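Local coordinates for aminoacyl-histidine dipeptidase (Vibrio alginolyticus, PDB 3MRU), which probably hydrolyses dipeptides, among them aminoacyl-histidine substrates such as carnosine, as a zinc-dependent metallopeptidase of the M20C family, at residues A[187-192]-A[365-370]; A[217-222]-A[258-263]; A[330-335]-A[381-386]; A[334-339]-A[348-353]. All blocks are in the same frame, centred on the assembly; numbering follows the deposited sequence.

Contact 1: residues A[187-192]-A[365-370]; sequences GIDGAM and LCLIRS
Ile188 and Gly190 exchange backbone hydrogen bonds with Ile368 and Cys366 as neighbouring antiparallel β-strands inside a large mixed β-sheet. Two reciprocal pairs account for all the bonds between the segments. In the first, Ile188 N donates to Ile368 O (2.9 Å) and Ile368 N returns the bond to Ile188 O (3.0 Å). In the second, Gly190 N makes a nearly straight bond to Cys366 O at 2.7 Å (171°), while Cys366 N donates to Gly190 O at 3.1 Å. That oxygen also has a weak bond from Arg259 NH2.

The intervening residues turn their backbone groups outward: Asp189 pairs with Ser397 on strand 393-400, and Leu365 and Leu367 pair with Val354 and Asn351 on strand 346-358. These backbone groups of a buried region thus find partners on both flanking strands.

Asp189 and Leu367 stand side by side on one face of the sheet, with Asp189 OD1 3.5 Å from Leu367 CD1; the carboxylate also makes a long, weak ion pair with Arg259. On the same face the guanidinium of Arg369 is covered on one side by Leu367 CD2, and its NE is bonded to Ser220 OG. The other face, packed under helix 373-389, is apolar. There Ile188 and Ile368 lie alongside each other, with Ile188 CG2 3.8 Å from Ile368 CB.

Contact 2: residues A[217-222]-A[258-263]; sequences GGHSGC and LRNAIP
His219 and Asn260 meet through the backbone carbonyl of Asn260, which approaches the imidazole obliquely and brings its O 3.6 Å from His219 CD2. CG of His219 is anti to the backbone N (chi1 164°), and the ring lies over its own loop. Gly221 N is above one face toward the rim, and Cys222 CA is in plane at the edge. Cys222 N donates to His219 ND1 at 2.9 Å, a nearly straight bond (167°) tilted slightly from the ring plane, which helps fix the ring's rotation.

Asn260 O also accepts from Ser220 N (2.9 Å), and Ile262 N donates to Gly218 O along a bent path. Both donors stand above the carbonyl planes, in keeping with a short, irregular antiparallel pairing. Ile262 extends across Gly218, its CD1 3.8 Å from Gly218 C, while Ala261 CB touches Gly218 O on the face shared with His219.

The 258-263 segment enters through a type I turn from Leu258 to Ala261. The pair of glycine-rich and turn segments belongs to the M20 dimerisation region. It rests on the large sheet: His219 and Asn260 pack on Arg369 of strand 361-370, and Ser220 and Pro263 on Asn351 of strand 346-358.

Contact 3: residues A[330-335]-A[381-386]; sequences ACPNGV and GMLQSV
Pro332 presents its pyrrolidine ring to Met382 at the ring's outer corner: the terminal methyl CE lies 3.6 Å from Pro332 CG and about 4.0 Å from Pro332 CB and CD, with the ring N and CA farther off. No aromatic ring or planar side chain takes part in the contact. Within the helix, the Gly381 carbonyl is approached on opposite faces by Ser385 N and Ser385 OG. Gly381 O accepts from both, with Ser385 OG at 2.9 Å, so the Ser385 hydroxyl is tied back to its own helix.

The contact is a loop-to-helix packing of 330-335, which leaves helix 318-330 and enters strand 334-338, against helix 373-389. Met382 and Pro332 cross obliquely, and the methionine is bent at its last torsion (chi3 48°), which sets CE over the proline corner. One turn of the helix further on, Val386 CG2 lies 4.4 Å from Cys331 CA. Between them Leu383 reaches inward: its CD2 is 3.7 Å from Cys331 SG and more loosely placed, at 4.4 Å, against Pro332 CG. Cys331 SG, anti to its backbone N, also packs beside Val352 of the sheet, while Leu383 continues onto Leu350, Cys366, Ile368 and Phe396.

Every contact between these segments is made by carbon or sulphur. Cohesion here is therefore dispersive and hydrophobic, and the contact is apolar packing without directional bonds; two polar groups of the loop bond elsewhere, Cys331 O to Lys233 and Asn333 OD1 to Val352 N.

Contact 4: residues A[334-339]-A[348-353]; sequences GVMRMS and TSLNVG
Gly334 and Leu350 bond to each other in both directions, opening the pairing of a β-hairpin formed by strands 334-338 and 346-358; its segments 334-338 and 348-353 run nearly exactly antiparallel (173°). Gly334 N donates to Leu350 O at 2.8 Å, and Leu350 N donates back to Gly334 O at 2.9 Å. Further on the register slips by one residue. Met336 N bonds to Thr348 O (2.8 Å), and Arg337 N reaches the same oxygen only weakly, at 3.5 Å. Thr348 N closes the pattern on Arg337 O at 3.0 Å. Two residues opposite one make this a classic β-bulge.

The apolar contacts lie beside the bulge. Met336 has CG beside its backbone N (chi1 -65°) and a chain bent at both later torsions, and its CE comes 4.0 Å from Leu350 CD2. Both side chains also pack on Val379 of helix 373-389. Met336 CB meets Thr348 CB at 4.1 Å.

The polar side-chain ends find partners outside the pairing. Thr348 OG1 is bonded to Ser370 OG and Ser349 OG to His433 NE2, whereas Arg337 forms salt bridges with Glu347 and Asp340 near the hairpin's turn.

The strands are thus held together by main-chain bonds, while at the bulge the side chain of Met336 meets Thr348 and Leu350. Its apolar end can then join the layer beneath the helix, and the charge of Arg337 is probably balanced by Glu347 and Asp340 at the more exposed end.

Contacts 1, 3 and 4 cluster in one β-sheet layer and the helix packed on it, their centres about 10 Å from one another. Strand 361-370 of contact 1 neighbours strand 346-358 of contact 4, helix 373-389 follows directly to supply contact 3, and contacts 3 and 4 share Gly334 and Val335. Contact 2 lies on the sheet's other side, about 11 to 12 Å from contacts 1 and 4, and about 17 Å from contact 3. Along the chain, contact 1 spans contacts 2 and 4, whereas contact 3 crosses it, tying distant sequence into one unit away from the zinc-binding residues, though the His219 side chain is about 14 Å from a bound zinc ion.

Contact 1: residues A[187-192]-A[365-370]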
loop_
_atom_site.group_PDB
_atom_site.type_symbol
_atom_site.label_atom_id
_atom_site.label_comp_id
_atom_site.label_asym_id
_atom_site.label_seq_id
_atom_site.Cartn_x
_atom_site.Cartn_y
_atom_site.Cartn_z
ATOM N N GLY A 187 -5.964 6.320 2.397
ATOM C CA GLY A 187 -7.030 5.637 1.692
ATOM C C GLY A 187 -8.287 5.559 2.511
ATOM O O GLY A 187 -8.275 5.930 3.684
ATOM N N ILE A 188 -9.369 5.084 1.900
ATOM C CA ILE A 188 -10.586 4.802 2.630
ATOM C C ILE A 188 -11.516 3.923 1.802
ATOM O O ILE A 188 -11.680 4.142 0.595
ATOM C CB ILE A 188 -11.268 6.089 3.005
ATOM C CG1 ILE A 188 -12.404 5.835 3.986
ATOM C CG2 ILE A 188 -11.711 6.824 1.752
ATOM C CD1 ILE A 188 -13.678 5.312 3.458
ATOM N N ASP A 189 -12.106 2.920 2.450
ATOM C CA ASP A 189 -12.997 1.993 1.794
ATOM C C ASP A 189 -14.336 2.625 1.790
ATOM O O ASP A 189 -14.754 3.167 2.791
ATOM C CB ASP A 189 -13.113 0.700 2.591
ATOM C CG ASP A 189 -11.765 -0.010 2.792
ATOM O OD1 ASP A 189 -11.040 -0.230 1.790
ATOM O OD2 ASP A 189 -11.435 -0.373 3.957
ATOM N N GLY A 190 -15.009 2.554 0.649
ATOM C CA GLY A 190 -16.411 2.973 0.512
ATOM C C GLY A 190 -17.325 1.852 0.039
ATOM O O GLY A 190 -16.888 0.904 -0.625
ATOM N N ALA A 191 -18.599 1.945 0.397
ATOM C CA ALA A 191 -19.575 0.940 0.010
ATOM C C ALA A 191 -20.964 1.528 -0.276
ATOM O O ALA A 191 -21.687 1.926 0.637
ATOM C CB ALA A 191 -19.635 -0.083 1.112
ATOM N N MET A 192 -21.324 1.582 -1.552
ATOM C CA MET A 192 -22.621 2.066 -1.949
ATOM C C MET A 192 -23.577 0.903 -2.112
ATOM O O MET A 192 -23.345 0.006 -2.923
ATOM C CB MET A 192 -22.511 2.831 -3.244
ATOM C CG MET A 192 -23.642 3.777 -3.433
ATOM S SD MET A 192 -23.428 4.697 -4.943
ATOM C CE MET A 192 -22.255 5.971 -4.478
ATOM N N LEU A 365 -18.558 -1.584 -4.197
ATOM C CA LEU A 365 -17.416 -1.321 -3.317
ATOM C C LEU A 365 -16.256 -0.669 -4.036
ATOM O O LEU A 365 -15.871 -1.088 -5.143
ATOM C CB LEU A 365 -16.900 -2.623 -2.717
ATOM C CG LEU A 365 -17.340 -3.124 -1.353
ATOM C CD1 LEU A 365 -18.849 -3.194 -1.225
ATOM C CD2 LEU A 365 -16.713 -4.486 -1.155
ATOM N N CYS A 366 -15.668 0.316 -3.366
ATOM C CA CYS A 366 -14.620 1.128 -3.949
ATOM C C CYS A 366 -13.652 1.695 -2.913
ATOM O O CYS A 366 -13.920 1.688 -1.708
ATOM C CB CYS A 366 -15.230 2.254 -4.796
ATOM S SG CYS A 366 -15.906 3.606 -3.813
ATOM N N LEU A 367 -12.520 2.195 -3.395
ATOM C CA LEU A 367 -11.448 2.584 -2.503
ATOM C C LEU A 367 -10.776 3.869 -2.967
ATOM O O LEU A 367 -10.127 3.905 -4.012
ATOM C CB LEU A 367 -10.434 1.439 -2.367
ATOM C CG LEU A 367 -9.107 1.704 -1.651
ATOM C CD1 LEU A 367 -9.328 2.044 -0.202
ATOM C CD2 LEU A 367 -8.224 0.495 -1.748
ATOM N N ILE A 368 -10.940 4.926 -2.182
ATOM C CA ILE A 368 -10.382 6.210 -2.545
ATOM C C ILE A 368 -8.991 6.291 -1.972
ATOM O O ILE A 368 -8.770 5.947 -0.795
ATOM C CB ILE A 368 -11.234 7.376 -1.999
ATOM C CG1 ILE A 368 -12.684 7.220 -2.451
ATOM C CG2 ILE A 368 -10.666 8.697 -2.444
ATOM C CD1 ILE A 368 -13.694 8.079 -1.692
ATOM N N ARG A 369 -8.055 6.739 -2.803
ATOM C CA ARG A 369 -6.690 7.001 -2.380
ATOM C C ARG A 369 -6.379 8.463 -2.588
ATOM O O ARG A 369 -6.947 9.101 -3.485
ATOM C CB ARG A 369 -5.740 6.212 -3.225
ATOM C CG ARG A 369 -5.813 4.776 -3.007
ATOM C CD ARG A 369 -4.915 4.142 -4.015
ATOM N NE ARG A 369 -4.966 2.689 -3.962
ATOM C CZ ARG A 369 -4.588 1.971 -2.914
ATOM N NH1 ARG A 369 -4.164 2.578 -1.813
ATOM N NH2 ARG A 369 -4.672 0.654 -2.960
ATOM N N SER A 370 -5.467 8.986 -1.768
ATOM C CA SER A 370 -5.019 10.363 -1.890
ATOM C C SER A 370 -3.789 10.649 -1.028
ATOM O O SER A 370 -3.611 10.047 0.030
ATOM C CB SER A 370 -6.172 11.327 -1.625
ATOM O OG SER A 370 -5.698 12.650 -1.755
#

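Contact 2: residues A[217-222]-A[258-263]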
loop_
_atom_site.group_PDB
_atom_site.type_symbol
_atom_site.label_atom_id
_atom_site.label_comp_id
_atom_site.label_asym_id
_atom_site.label_seq_id
_atom_site.Cartn_x
_atom_site.Cartn_y
_atom_site.Cartn_z
ATOM N N GLY A 217 -6.032 -5.556 -15.746
ATOM C CA GLY A 217 -6.198 -5.273 -14.332
ATOM C C GLY A 217 -4.975 -4.594 -13.733
ATOM O O GLY A 217 -4.201 -3.905 -14.426
ATOM N N GLY A 218 -4.799 -4.797 -12.432
ATOM C CA GLY A 218 -3.720 -4.146 -11.708
ATOM C C GLY A 218 -4.123 -3.805 -10.294
ATOM O O GLY A 218 -5.227 -4.116 -9.842
ATOM N N HIS A 219 -3.216 -3.145 -9.606
ATOM C CA HIS A 219 -3.421 -2.778 -8.242
ATOM C C HIS A 219 -3.914 -1.332 -8.190
ATOM O O HIS A 219 -3.227 -0.416 -8.653
ATOM C CB HIS A 219 -2.088 -2.949 -7.556
ATOM C CG HIS A 219 -1.979 -2.267 -6.232
ATOM N ND1 HIS A 219 -1.365 -1.042 -6.083
ATOM C CD2 HIS A 219 -2.355 -2.660 -4.996
ATOM C CE1 HIS A 219 -1.388 -0.701 -4.808
ATOM N NE2 HIS A 219 -1.975 -1.668 -4.127
ATOM N N SER A 220 -5.098 -1.129 -7.615
ATOM C CA SER A 220 -5.738 0.188 -7.539
ATOM C C SER A 220 -4.809 1.343 -7.165
ATOM O O SER A 220 -5.097 2.492 -7.459
ATOM C CB SER A 220 -6.928 0.157 -6.572
ATOM O OG SER A 220 -6.585 0.608 -5.272
ATOM N N GLY A 221 -3.708 1.051 -6.499
ATOM C CA GLY A 221 -2.817 2.112 -6.055
ATOM C C GLY A 221 -1.578 2.561 -6.797
ATOM O O GLY A 221 -1.379 3.758 -7.046
ATOM N N CYS A 222 -0.746 1.586 -7.146
ATOM C CA CYS A 222 0.498 1.845 -7.839
ATOM C C CYS A 222 0.200 1.868 -9.364
ATOM O O CYS A 222 0.959 2.483 -10.121
ATOM C CB CYS A 222 1.580 0.818 -7.474
ATOM S SG CYS A 222 2.487 1.189 -5.894
ATOM N N LEU A 258 -11.712 -7.464 -5.531
ATOM C CA LEU A 258 -11.571 -6.771 -4.249
ATOM C C LEU A 258 -11.199 -5.321 -4.553
ATOM O O LEU A 258 -10.637 -5.046 -5.612
ATOM C CB LEU A 258 -10.620 -7.531 -3.310
ATOM C CG LEU A 258 -9.271 -8.057 -3.824
ATOM C CD1 LEU A 258 -8.156 -7.685 -2.837
ATOM C CD2 LEU A 258 -9.318 -9.558 -4.071
ATOM N N ARG A 259 -11.540 -4.388 -3.670
ATOM C CA ARG A 259 -11.282 -2.960 -3.915
ATOM C C ARG A 259 -9.810 -2.697 -4.275
ATOM O O ARG A 259 -9.495 -1.774 -5.026
ATOM C CB ARG A 259 -11.661 -2.156 -2.668
ATOM C CG ARG A 259 -12.691 -2.834 -1.780
ATOM C CD ARG A 259 -12.689 -2.244 -0.380
ATOM N NE ARG A 259 -14.010 -1.762 0.013
ATOM C CZ ARG A 259 -14.772 -2.342 0.932
ATOM N NH1 ARG A 259 -14.348 -3.432 1.560
ATOM N NH2 ARG A 259 -15.962 -1.834 1.225
ATOM N N ASN A 260 -8.926 -3.516 -3.720
ATOM C CA ASN A 260 -7.493 -3.419 -3.875
ATOM C C ASN A 260 -6.989 -3.448 -5.293
ATOM O O ASN A 260 -5.878 -3.011 -5.550
ATOM C CB ASN A 260 -6.876 -4.608 -3.132
ATOM C CG ASN A 260 -5.568 -4.267 -2.486
ATOM O OD1 ASN A 260 -4.695 -5.127 -2.342
ATOM N ND2 ASN A 260 -5.411 -3.006 -2.088
ATOM N N ALA A 261 -7.798 -3.991 -6.199
ATOM C CA ALA A 261 -7.364 -4.294 -7.566
ATOM C C ALA A 261 -8.333 -3.834 -8.632
ATOM O O ALA A 261 -9.537 -4.114 -8.569
ATOM C CB ALA A 261 -7.139 -5.790 -7.727
ATOM N N ILE A 262 -7.778 -3.169 -9.639
ATOM C CA ILE A 262 -8.534 -2.701 -10.803
ATOM C C ILE A 262 -9.262 -3.881 -11.456
ATOM O O ILE A 262 -8.605 -4.830 -11.894
ATOM C CB ILE A 262 -7.598 -2.055 -11.834
ATOM C CG1 ILE A 262 -6.650 -1.068 -11.159
ATOM C CG2 ILE A 262 -8.402 -1.342 -12.855
ATOM C CD1 ILE A 262 -5.423 -0.680 -11.986
ATOM N N PRO A 263 -10.609 -3.830 -11.533
ATOM C CA PRO A 263 -11.340 -5.053 -11.852
ATOM C C PRO A 263 -11.135 -5.411 -13.310
ATOM O O PRO A 263 -11.310 -4.566 -14.181
ATOM C CB PRO A 263 -12.795 -4.681 -11.571
ATOM C CG PRO A 263 -12.856 -3.234 -11.771
ATOM C CD PRO A 263 -11.513 -2.677 -11.385
#

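Contact 3: residues A[330-335]-A[381-386]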
loop_
_atom_site.group_PDB
_atom_site.type_symbol
_atom_site.label_atom_id
_atom_site.label_comp_id
_atom_site.label_asym_id
_atom_site.label_seq_id
_atom_site.Cartn_x
_atom_site.Cartn_y
_atom_site.Cartn_z
ATOM N N ALA A 330 -22.606 7.669 -13.386
ATOM C CA ALA A 330 -22.255 9.013 -12.952
ATOM C C ALA A 330 -20.978 8.940 -12.151
ATOM O O ALA A 330 -20.031 9.679 -12.373
ATOM C CB ALA A 330 -23.366 9.613 -12.110
ATOM N N CYS A 331 -20.961 8.000 -11.227
ATOM C CA CYS A 331 -19.883 7.822 -10.267
ATOM C C CYS A 331 -18.454 7.982 -10.853
ATOM O O CYS A 331 -18.114 7.340 -11.837
ATOM C CB CYS A 331 -20.107 6.455 -9.608
ATOM S SG CYS A 331 -18.869 5.916 -8.483
ATOM N N PRO A 332 -17.627 8.850 -10.253
ATOM C CA PRO A 332 -16.248 9.045 -10.697
ATOM C C PRO A 332 -15.413 7.789 -10.529
ATOM O O PRO A 332 -15.764 6.929 -9.733
ATOM C CB PRO A 332 -15.728 10.127 -9.761
ATOM C CG PRO A 332 -16.596 10.026 -8.571
ATOM C CD PRO A 332 -17.941 9.715 -9.109
ATOM N N ASN A 333 -14.327 7.688 -11.292
ATOM C CA ASN A 333 -13.423 6.541 -11.242
ATOM C C ASN A 333 -12.089 6.864 -11.900
ATOM O O ASN A 333 -12.039 7.652 -12.839
ATOM C CB ASN A 333 -14.037 5.304 -11.906
ATOM C CG ASN A 333 -13.167 4.067 -11.728
ATOM O OD1 ASN A 333 -12.768 3.736 -10.613
ATOM N ND2 ASN A 333 -12.857 3.390 -12.824
ATOM N N GLY A 334 -11.017 6.246 -11.415
ATOM C CA GLY A 334 -9.689 6.498 -11.942
ATOM C C GLY A 334 -9.006 7.604 -11.176
ATOM O O GLY A 334 -9.106 7.655 -9.955
ATOM N N VAL A 335 -8.311 8.489 -11.889
ATOM C CA VAL A 335 -7.554 9.589 -11.271
ATOM C C VAL A 335 -8.458 10.793 -11.093
ATOM O O VAL A 335 -9.174 11.161 -11.993
ATOM C CB VAL A 335 -6.343 9.999 -12.147
ATOM C CG1 VAL A 335 -5.491 11.063 -11.455
ATOM C CG2 VAL A 335 -5.511 8.784 -12.513
ATOM N N GLY A 381 -17.247 13.020 -0.564
ATOM C CA GLY A 381 -18.415 13.858 -0.680
ATOM C C GLY A 381 -19.109 13.700 -2.009
ATOM O O GLY A 381 -20.320 13.743 -2.075
ATOM N N MET A 382 -18.339 13.516 -3.071
ATOM C CA MET A 382 -18.896 13.267 -4.401
ATOM C C MET A 382 -19.607 11.950 -4.511
ATOM O O MET A 382 -20.632 11.874 -5.164
ATOM C CB MET A 382 -17.804 13.242 -5.437
ATOM C CG MET A 382 -17.197 14.578 -5.710
ATOM S SD MET A 382 -16.171 14.422 -7.163
ATOM C CE MET A 382 -17.249 13.538 -8.332
ATOM N N LEU A 383 -19.034 10.910 -3.915
ATOM C CA LEU A 383 -19.697 9.630 -3.818
ATOM C C LEU A 383 -21.027 9.756 -3.089
ATOM O O LEU A 383 -22.031 9.153 -3.502
ATOM C CB LEU A 383 -18.834 8.642 -3.068
ATOM C CG LEU A 383 -17.672 8.038 -3.831
ATOM C CD1 LEU A 383 -17.088 6.882 -3.029
ATOM C CD2 LEU A 383 -18.093 7.599 -5.269
ATOM N N GLN A 384 -21.027 10.534 -2.008
ATOM C CA GLN A 384 -22.224 10.759 -1.221
ATOM C C GLN A 384 -23.272 11.537 -2.014
ATOM O O GLN A 384 -24.469 11.241 -1.948
ATOM C CB GLN A 384 -21.836 11.509 0.029
ATOM C CG GLN A 384 -22.941 11.757 1.042
ATOM C CD GLN A 384 -22.536 12.845 2.053
ATOM O OE1 GLN A 384 -23.381 13.375 2.781
ATOM N NE2 GLN A 384 -21.239 13.188 2.084
ATOM N N SER A 385 -22.818 12.530 -2.770
ATOM C CA SER A 385 -23.695 13.270 -3.661
ATOM C C SER A 385 -24.426 12.296 -4.594
ATOM O O SER A 385 -25.648 12.338 -4.714
ATOM C CB SER A 385 -22.887 14.299 -4.451
ATOM O OG SER A 385 -22.313 15.286 -3.606
ATOM N N VAL A 386 -23.665 11.406 -5.234
ATOM C CA VAL A 386 -24.226 10.362 -6.088
ATOM C C VAL A 386 -25.156 9.497 -5.271
ATOM O O VAL A 386 -26.348 9.452 -5.558
ATOM C CB VAL A 386 -23.146 9.469 -6.689
ATOM C CG1 VAL A 386 -23.754 8.513 -7.683
ATOM C CG2 VAL A 386 -22.121 10.308 -7.365
#

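Contact 4: residues A[334-339]-A[348-353]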
loop_
_atom_site.group_PDB
_atom_site.type_symbol
_atom_site.label_atom_id
_atom_site.label_comp_id
_atom_site.label_asym_id
_atom_site.label_seq_id
_atom_site.Cartn_x
_atom_site.Cartn_y
_atom_site.Cartn_z
ATOM N N GLY A 334 -11.017 6.246 -11.415
ATOM C CA GLY A 334 -9.689 6.498 -11.942
ATOM C C GLY A 334 -9.006 7.604 -11.176
ATOM O O GLY A 334 -9.106 7.655 -9.955
ATOM N N VAL A 335 -8.311 8.489 -11.889
ATOM C CA VAL A 335 -7.554 9.589 -11.271
ATOM C C VAL A 335 -8.458 10.793 -11.093
ATOM O O VAL A 335 -9.174 11.161 -11.993
ATOM C CB VAL A 335 -6.343 9.999 -12.147
ATOM C CG1 VAL A 335 -5.491 11.063 -11.455
ATOM C CG2 VAL A 335 -5.511 8.784 -12.513
ATOM N N MET A 336 -8.430 11.433 -9.947
ATOM C CA MET A 336 -9.221 12.648 -9.810
ATOM C C MET A 336 -8.388 13.904 -10.042
ATOM O O MET A 336 -8.896 14.925 -10.491
ATOM C CB MET A 336 -9.940 12.645 -8.463
ATOM C CG MET A 336 -10.974 11.547 -8.333
ATOM S SD MET A 336 -12.330 11.838 -9.464
ATOM C CE MET A 336 -12.024 10.598 -10.710
ATOM N N ARG A 337 -7.102 13.827 -9.725
ATOM C CA ARG A 337 -6.243 15.005 -9.730
ATOM C C ARG A 337 -4.783 14.603 -9.644
ATOM O O ARG A 337 -4.417 13.761 -8.835
ATOM C CB ARG A 337 -6.601 15.909 -8.536
ATOM C CG ARG A 337 -5.841 17.227 -8.533
ATOM C CD ARG A 337 -6.442 18.281 -7.592
ATOM N NE ARG A 337 -5.918 19.614 -7.923
ATOM C CZ ARG A 337 -4.642 19.992 -7.781
ATOM N NH1 ARG A 337 -4.273 21.223 -8.127
ATOM N NH2 ARG A 337 -3.724 19.143 -7.310
ATOM N N MET A 338 -3.964 15.223 -10.485
ATOM C CA MET A 338 -2.536 14.989 -10.536
ATOM C C MET A 338 -1.862 16.029 -9.648
ATOM O O MET A 338 -2.395 17.117 -9.451
ATOM C CB MET A 338 -2.083 15.126 -11.974
ATOM C CG MET A 338 -1.008 14.159 -12.371
ATOM S SD MET A 338 -1.498 12.423 -12.413
ATOM C CE MET A 338 -2.235 12.295 -14.037
ATOM N N SER A 339 -0.716 15.691 -9.072
ATOM C CA SER A 339 -0.091 16.584 -8.098
ATOM C C SER A 339 0.695 17.621 -8.822
ATOM O O SER A 339 1.331 17.315 -9.837
ATOM C CB SER A 339 0.861 15.848 -7.158
ATOM O OG SER A 339 1.481 16.773 -6.264
ATOM N N THR A 348 -4.936 12.295 -6.250
ATOM C CA THR A 348 -6.151 11.650 -5.749
ATOM C C THR A 348 -6.703 10.660 -6.770
ATOM O O THR A 348 -6.571 10.878 -7.971
ATOM C CB THR A 348 -7.272 12.668 -5.362
ATOM O OG1 THR A 348 -6.749 13.741 -4.574
ATOM C CG2 THR A 348 -8.338 11.979 -4.547
ATOM N N SER A 349 -7.310 9.575 -6.294
ATOM C CA SER A 349 -7.907 8.606 -7.189
ATOM C C SER A 349 -8.869 7.710 -6.452
ATOM O O SER A 349 -8.897 7.694 -5.220
ATOM C CB SER A 349 -6.845 7.732 -7.819
ATOM O OG SER A 349 -6.337 6.841 -6.846
ATOM N N LEU A 350 -9.654 6.968 -7.223
ATOM C CA LEU A 350 -10.536 5.967 -6.681
ATOM C C LEU A 350 -10.797 4.852 -7.693
ATOM O O LEU A 350 -10.695 5.040 -8.905
ATOM C CB LEU A 350 -11.850 6.587 -6.198
ATOM C CG LEU A 350 -13.075 6.713 -7.092
ATOM C CD1 LEU A 350 -14.297 6.743 -6.224
ATOM C CD2 LEU A 350 -12.948 7.976 -7.870
ATOM N N ASN A 351 -11.132 3.685 -7.172
ATOM C CA ASN A 351 -11.314 2.529 -7.995
ATOM C C ASN A 351 -12.626 1.906 -7.590
ATOM O O ASN A 351 -12.757 1.486 -6.454
ATOM C CB ASN A 351 -10.154 1.561 -7.757
ATOM C CG ASN A 351 -10.335 0.206 -8.453
ATOM O OD1 ASN A 351 -9.592 -0.729 -8.179
ATOM N ND2 ASN A 351 -11.314 0.096 -9.349
ATOM N N VAL A 352 -13.605 1.894 -8.493
ATOM C CA VAL A 352 -14.809 1.101 -8.300
ATOM C C VAL A 352 -14.422 -0.336 -8.649
ATOM O O VAL A 352 -14.514 -0.772 -9.817
ATOM C CB VAL A 352 -15.987 1.597 -9.172
ATOM C CG1 VAL A 352 -17.093 0.553 -9.216
ATOM C CG2 VAL A 352 -16.509 2.925 -8.638
ATOM N N GLY A 353 -13.981 -1.051 -7.612
ATOM C CA GLY A 353 -13.341 -2.357 -7.747
ATOM C C GLY A 353 -14.220 -3.607 -7.693
ATOM O O GLY A 353 -13.889 -4.609 -8.328
#